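Local coordinates for protein hydrazine synthase subunit alpha (Candidatus Kuenenia stuttgartiensis, PDB 5C2V) that catalyses the second half-reaction of hydrazine synthase, condensing hydroxylamine with ammonia to give hydrazine, and binds two c-type hemes, at residues 349-362 and 373-387. Sequence-based numbering, arbitrary orientation.
Sequences LVSYAERGDFGIYW and KVYDDPNWNDHQPAP. With CA (calcium ion), chain B.
L349 lays its CB against CG of P385, and its CD1 reaches the CD and CG edge of the P387 ring, so a branched chain and two compact prolines bring apolar side chains together between what are probably adjacent blades of the propeller. Two residues on, S351 suits a site facing backbone: with OG anti to its own N (chi1 178°), the hydroxyl donates to D382 O at 2.7 Å. D357 sends its carboxylate toward the calcium ion but is not a ligand; its OD2 lies 3.0 Å from OD2 of D376, and the nearby calcium would probably offset part of the carboxylates' charge. F358 gives the metal its carbonyl O at 2.4 Å, and the same O accepts from D382 N. Its ring receives N381 OD1 at an edge, the amide steeply inclined to it. G359, having no side chain, leaves room for the D376 carboxylate beside its CA. I360 faces both V374 and Y375 in a classic beta bulge, bonded from I360 N to Y375 O and from V374 N to I360 O (2.8 Å), while its CD1 packs on P385 CB. W362 takes CG2 of V374 over its five-membered ring as a CH-pi contact. D376 OD2, D377 O, W380 O and D382 OD2 also bind the calcium; three backbone carbonyls and two carboxylates make a hard, all-oxygen site, consistent with the ion tying the end of the 349-362 hairpin, at F358, to the 376-382 loop.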
loop_
_atom_site.group_PDB
_atom_site.type_symbol
_atom_site.label_atom_id
_atom_site.label_comp_id
_atom_site.label_asym_id
_atom_site.label_seq_id
_atom_site.Cartn_x
_atom_site.Cartn_y
_atom_site.Cartn_z
ATOM N N LEU D 349 33.983 -4.785 -1.897
ATOM C CA LEU D 349 34.358 -3.415 -2.219
ATOM C C LEU D 349 33.111 -2.609 -2.550
ATOM O O LEU D 349 32.311 -3.009 -3.396
ATOM C CB LEU D 349 35.342 -3.375 -3.391
ATOM C CG LEU D 349 36.807 -3.690 -3.086
ATOM C CD1 LEU D 349 37.609 -3.786 -4.374
ATOM C CD2 LEU D 349 37.398 -2.634 -2.166
ATOM N N VAL D 350 32.940 -1.477 -1.876
ATOM C CA VAL D 350 31.759 -0.651 -2.091
ATOM C C VAL D 350 32.130 0.776 -2.472
ATOM O O VAL D 350 33.178 1.284 -2.069
ATOM C CB VAL D 350 30.859 -0.617 -0.838
ATOM C CG1 VAL D 350 30.293 -1.999 -0.551
ATOM C CG2 VAL D 350 31.632 -0.093 0.364
ATOM N N SER D 351 31.278 1.415 -3.265
ATOM C CA SER D 351 31.433 2.838 -3.520
ATOM C C SER D 351 30.537 3.597 -2.553
ATOM O O SER D 351 29.338 3.345 -2.474
ATOM C CB SER D 351 31.099 3.187 -4.968
ATOM O OG SER D 351 31.208 4.582 -5.186
ATOM N N TYR D 352 31.130 4.521 -1.812
ATOM C CA TYR D 352 30.451 5.137 -0.687
ATOM C C TYR D 352 30.687 6.638 -0.638
ATOM O O TYR D 352 31.821 7.106 -0.762
ATOM C CB TYR D 352 30.920 4.478 0.612
ATOM C CG TYR D 352 30.472 5.156 1.887
ATOM C CD1 TYR D 352 29.148 5.101 2.297
ATOM C CD2 TYR D 352 31.382 5.825 2.695
ATOM C CE1 TYR D 352 28.738 5.708 3.469
ATOM C CE2 TYR D 352 30.983 6.433 3.868
ATOM C CZ TYR D 352 29.660 6.371 4.250
ATOM O OH TYR D 352 29.257 6.977 5.417
ATOM N N ALA D 353 29.604 7.390 -0.487
ATOM C CA ALA D 353 29.716 8.806 -0.184
ATOM C C ALA D 353 29.036 9.081 1.146
ATOM O O ALA D 353 27.808 9.058 1.240
ATOM C CB ALA D 353 29.098 9.641 -1.287
ATOM N N GLU D 354 29.840 9.334 2.174
ATOM C CA GLU D 354 29.320 9.678 3.488
ATOM C C GLU D 354 28.490 10.943 3.414
ATOM O O GLU D 354 27.261 10.922 3.489
ATOM C CB GLU D 354 30.472 9.866 4.479
ATOM C CG GLU D 354 30.050 10.086 5.920
ATOM C CD GLU D 354 31.236 10.330 6.834
ATOM O OE1 GLU D 354 32.360 10.493 6.316
ATOM O OE2 GLU D 354 31.046 10.352 8.068
ATOM N N ARG D 355 29.201 12.049 3.260
ATOM C CA ARG D 355 28.599 13.352 3.061
ATOM C C ARG D 355 28.567 13.766 1.600
ATOM O O ARG D 355 28.445 14.942 1.313
ATOM C CB ARG D 355 29.274 14.403 3.935
ATOM C CG ARG D 355 28.622 14.431 5.312
ATOM C CD ARG D 355 27.100 14.292 5.170
ATOM N NE ARG D 355 26.427 13.881 6.400
ATOM C CZ ARG D 355 25.870 12.685 6.577
ATOM N NH1 ARG D 355 25.913 11.782 5.606
ATOM N NH2 ARG D 355 25.272 12.389 7.722
ATOM N N GLY D 356 28.760 12.816 0.688
ATOM C CA GLY D 356 28.552 13.090 -0.724
ATOM C C GLY D 356 29.696 13.046 -1.720
ATOM O O GLY D 356 29.469 13.213 -2.920
ATOM N N ASP D 357 30.921 12.839 -1.253
ATOM C CA ASP D 357 32.000 12.505 -2.175
ATOM C C ASP D 357 32.148 10.986 -2.259
ATOM O O ASP D 357 32.552 10.342 -1.291
ATOM C CB ASP D 357 33.317 13.147 -1.740
ATOM C CG ASP D 357 34.381 13.074 -2.818
ATOM O OD1 ASP D 357 34.033 13.212 -4.009
ATOM O OD2 ASP D 357 35.565 12.870 -2.474
ATOM N N PHE D 358 31.815 10.421 -3.415
ATOM C CA PHE D 358 31.888 8.974 -3.611
ATOM C C PHE D 358 33.328 8.490 -3.734
ATOM O O PHE D 358 34.132 9.080 -4.457
ATOM C CB PHE D 358 31.096 8.550 -4.852
ATOM C CG PHE D 358 29.623 8.378 -4.605
ATOM C CD1 PHE D 358 29.152 7.291 -3.886
ATOM C CD2 PHE D 358 28.709 9.290 -5.107
ATOM C CE1 PHE D 358 27.798 7.125 -3.659
ATOM C CE2 PHE D 358 27.353 9.128 -4.885
ATOM C CZ PHE D 358 26.898 8.043 -4.161
ATOM N N GLY D 359 33.642 7.405 -3.033
ATOM C CA GLY D 359 34.973 6.824 -3.076
ATOM C C GLY D 359 34.934 5.319 -2.901
ATOM O O GLY D 359 33.885 4.754 -2.606
ATOM N N ILE D 360 36.074 4.663 -3.088
ATOM C CA ILE D 360 36.141 3.213 -2.946
ATOM C C ILE D 360 36.543 2.820 -1.526
ATOM O O ILE D 360 37.539 3.312 -0.997
ATOM C CB ILE D 360 37.131 2.595 -3.949
ATOM C CG1 ILE D 360 36.796 3.049 -5.372
ATOM C CG2 ILE D 360 37.111 1.079 -3.851
ATOM C CD1 ILE D 360 35.394 2.687 -5.814
ATOM N N TYR D 361 35.758 1.938 -0.915
ATOM C CA TYR D 361 35.988 1.533 0.469
ATOM C C TYR D 361 35.820 0.028 0.664
ATOM O O TYR D 361 35.005 -0.609 -0.008
ATOM C CB TYR D 361 35.033 2.274 1.412
ATOM C CG TYR D 361 35.170 3.781 1.402
ATOM C CD1 TYR D 361 34.517 4.553 0.451
ATOM C CD2 TYR D 361 35.939 4.432 2.357
ATOM C CE1 TYR D 361 34.637 5.930 0.442
ATOM C CE2 TYR D 361 36.065 5.810 2.357
ATOM C CZ TYR D 361 35.411 6.553 1.396
ATOM O OH TYR D 361 35.532 7.923 1.392
ATOM N N TRP D 362 36.595 -0.532 1.588
ATOM C CA TRP D 362 36.385 -1.903 2.037
ATOM C C TRP D 362 35.168 -1.945 2.947
ATOM O O TRP D 362 35.077 -1.169 3.892
ATOM C CB TRP D 362 37.614 -2.440 2.777
ATOM C CG TRP D 362 38.760 -2.787 1.885
ATOM C CD1 TRP D 362 39.963 -2.149 1.808
ATOM C CD2 TRP D 362 38.813 -3.860 0.938
ATOM N NE1 TRP D 362 40.763 -2.758 0.871
ATOM C CE2 TRP D 362 40.079 -3.812 0.323
ATOM C CE3 TRP D 362 37.912 -4.856 0.551
ATOM C CZ2 TRP D 362 40.467 -4.722 -0.658
ATOM C CZ3 TRP D 362 38.299 -5.758 -0.423
ATOM C CH2 TRP D 362 39.565 -5.685 -1.016
ATOM N N LYS D 373 39.307 3.256 3.970
ATOM C CA LYS D 373 39.368 3.848 2.637
ATOM C C LYS D 373 40.351 3.124 1.720
ATOM O O LYS D 373 41.438 2.732 2.143
ATOM C CB LYS D 373 39.755 5.327 2.736
ATOM C CG LYS D 373 39.805 6.053 1.399
ATOM C CD LYS D 373 40.405 7.443 1.540
ATOM C CE LYS D 373 41.850 7.376 2.008
ATOM N NZ LYS D 373 42.456 8.731 2.134
ATOM N N VAL D 374 39.959 2.947 0.462
ATOM C CA VAL D 374 40.869 2.427 -0.549
ATOM C C VAL D 374 41.464 3.591 -1.334
ATOM O O VAL D 374 42.636 3.930 -1.169
ATOM C CB VAL D 374 40.162 1.455 -1.514
ATOM C CG1 VAL D 374 41.141 0.930 -2.555
ATOM C CG2 VAL D 374 39.529 0.307 -0.741
ATOM N N TYR D 375 40.650 4.197 -2.191
ATOM C CA TYR D 375 41.041 5.414 -2.892
ATOM C C TYR D 375 39.867 6.386 -2.982
ATOM O O TYR D 375 38.815 6.047 -3.524
ATOM C CB TYR D 375 41.567 5.079 -4.289
ATOM C CG TYR D 375 42.060 6.273 -5.075
ATOM C CD1 TYR D 375 43.317 6.814 -4.838
ATOM C CD2 TYR D 375 41.273 6.853 -6.061
ATOM C CE1 TYR D 375 43.773 7.904 -5.557
ATOM C CE2 TYR D 375 41.720 7.943 -6.785
ATOM C CZ TYR D 375 42.972 8.464 -6.529
ATOM O OH TYR D 375 43.421 9.548 -7.247
ATOM N N ASP D 376 40.044 7.593 -2.453
ATOM C CA ASP D 376 39.030 8.630 -2.607
ATOM C C ASP D 376 39.646 9.936 -3.097
ATOM O O ASP D 376 40.406 10.587 -2.380
ATOM C CB ASP D 376 38.284 8.859 -1.291
ATOM C CG ASP D 376 37.131 9.839 -1.436
ATOM O OD1 ASP D 376 36.706 10.413 -0.411
ATOM O OD2 ASP D 376 36.650 10.039 -2.572
ATOM N N ASP D 377 39.298 10.315 -4.321
ATOM C CA ASP D 377 39.719 11.586 -4.890
ATOM C C ASP D 377 38.596 12.587 -4.669
ATOM O O ASP D 377 37.453 12.311 -5.016
ATOM C CB ASP D 377 40.040 11.433 -6.382
ATOM C CG ASP D 377 40.777 12.634 -6.960
ATOM O OD1 ASP D 377 40.648 13.752 -6.420
ATOM O OD2 ASP D 377 41.491 12.456 -7.969
ATOM N N PRO D 378 38.909 13.742 -4.063
ATOM C CA PRO D 378 37.904 14.792 -3.860
ATOM C C PRO D 378 37.349 15.363 -5.167
ATOM O O PRO D 378 36.284 15.979 -5.157
ATOM C CB PRO D 378 38.674 15.864 -3.086
ATOM C CG PRO D 378 39.752 15.114 -2.382
ATOM C CD PRO D 378 40.157 14.026 -3.334
ATOM N N ASN D 379 38.061 15.159 -6.272
ATOM C CA ASN D 379 37.646 15.710 -7.559
ATOM C C ASN D 379 36.849 14.733 -8.422
ATOM O O ASN D 379 36.410 15.086 -9.517
ATOM C CB ASN D 379 38.869 16.192 -8.343
ATOM C CG ASN D 379 39.595 17.328 -7.651
ATOM O OD1 ASN D 379 39.528 17.471 -6.430
ATOM N ND2 ASN D 379 40.294 18.145 -8.430
ATOM N N TRP D 380 36.662 13.511 -7.935
ATOM C CA TRP D 380 35.972 12.488 -8.716
ATOM C C TRP D 380 34.991 11.656 -7.895
ATOM O O TRP D 380 35.246 11.322 -6.738
ATOM C CB TRP D 380 36.984 11.542 -9.374
ATOM C CG TRP D 380 37.915 12.194 -10.353
ATOM C CD1 TRP D 380 39.137 12.737 -10.084
ATOM C CD2 TRP D 380 37.709 12.349 -11.763
ATOM N NE1 TRP D 380 39.701 13.230 -11.235
ATOM C CE2 TRP D 380 38.844 13.004 -12.281
ATOM C CE3 TRP D 380 36.673 12.003 -12.636
ATOM C CZ2 TRP D 380 38.971 13.321 -13.631
ATOM C CZ3 TRP D 380 36.802 12.318 -13.978
ATOM C CH2 TRP D 380 37.944 12.970 -14.462
ATOM N N ASN D 381 33.869 11.302 -8.507
ATOM C CA ASN D 381 33.044 10.248 -7.952
ATOM C C ASN D 381 33.702 8.934 -8.320
ATOM O O ASN D 381 33.843 8.603 -9.500
ATOM C CB ASN D 381 31.613 10.310 -8.485
ATOM C CG ASN D 381 30.729 11.241 -7.681
ATOM O OD1 ASN D 381 30.960 11.461 -6.491
ATOM N ND2 ASN D 381 29.705 11.790 -8.325
ATOM N N ASP D 382 34.114 8.192 -7.301
ATOM C CA ASP D 382 34.860 6.964 -7.506
ATOM C C ASP D 382 33.942 5.784 -7.246
ATOM O O ASP D 382 33.585 5.507 -6.101
ATOM C CB ASP D 382 36.087 6.929 -6.588
ATOM C CG ASP D 382 36.936 8.187 -6.704
ATOM O OD1 ASP D 382 37.338 8.528 -7.836
ATOM O OD2 ASP D 382 37.191 8.847 -5.671
ATOM N N HIS D 383 33.557 5.088 -8.312
ATOM C CA HIS D 383 32.582 4.014 -8.179
ATOM C C HIS D 383 32.848 2.872 -9.150
ATOM O O HIS D 383 33.815 2.904 -9.910
ATOM C CB HIS D 383 31.162 4.556 -8.376
ATOM C CG HIS D 383 30.848 4.950 -9.785
ATOM N ND1 HIS D 383 31.518 5.957 -10.447
ATOM C CD2 HIS D 383 29.922 4.481 -10.655
ATOM C CE1 HIS D 383 31.024 6.084 -11.666
ATOM N NE2 HIS D 383 30.055 5.200 -11.817
ATOM N N GLN D 384 31.978 1.868 -9.108
ATOM C CA GLN D 384 32.133 0.639 -9.889
ATOM C C GLN D 384 33.492 -0.038 -9.697
ATOM O O GLN D 384 34.209 -0.263 -10.671
ATOM C CB GLN D 384 31.910 0.928 -11.376
ATOM C CG GLN D 384 30.472 1.242 -11.744
ATOM C CD GLN D 384 30.305 1.559 -13.217
ATOM O OE1 GLN D 384 31.240 2.013 -13.876
ATOM N NE2 GLN D 384 29.109 1.317 -13.743
ATOM N N PRO D 385 33.856 -0.364 -8.443
ATOM C CA PRO D 385 35.135 -1.054 -8.252
ATOM C C PRO D 385 35.105 -2.479 -8.800
ATOM O O PRO D 385 34.169 -3.229 -8.522
ATOM C CB PRO D 385 35.311 -1.050 -6.732
ATOM C CG PRO D 385 33.925 -1.042 -6.203
ATOM C CD PRO D 385 33.109 -0.233 -7.177
ATOM N N ALA D 386 36.124 -2.840 -9.572
ATOM C CA ALA D 386 36.229 -4.182 -10.131
ATOM C C ALA D 386 37.644 -4.721 -9.951
ATOM O O ALA D 386 38.491 -4.546 -10.826
ATOM C CB ALA D 386 35.839 -4.182 -11.600
ATOM N N PRO D 387 37.902 -5.376 -8.808
ATOM C CA PRO D 387 39.236 -5.884 -8.470
ATOM C C PRO D 387 39.709 -6.953 -9.447
ATOM O O PRO D 387 38.885 -7.694 -9.986
ATOM C CB PRO D 387 39.042 -6.470 -7.070
ATOM C CG PRO D 387 37.603 -6.845 -7.025
ATOM C CD PRO D 387 36.893 -5.783 -7.815
HETATM CA CA CA B . 35.862 10.662 -4.721
#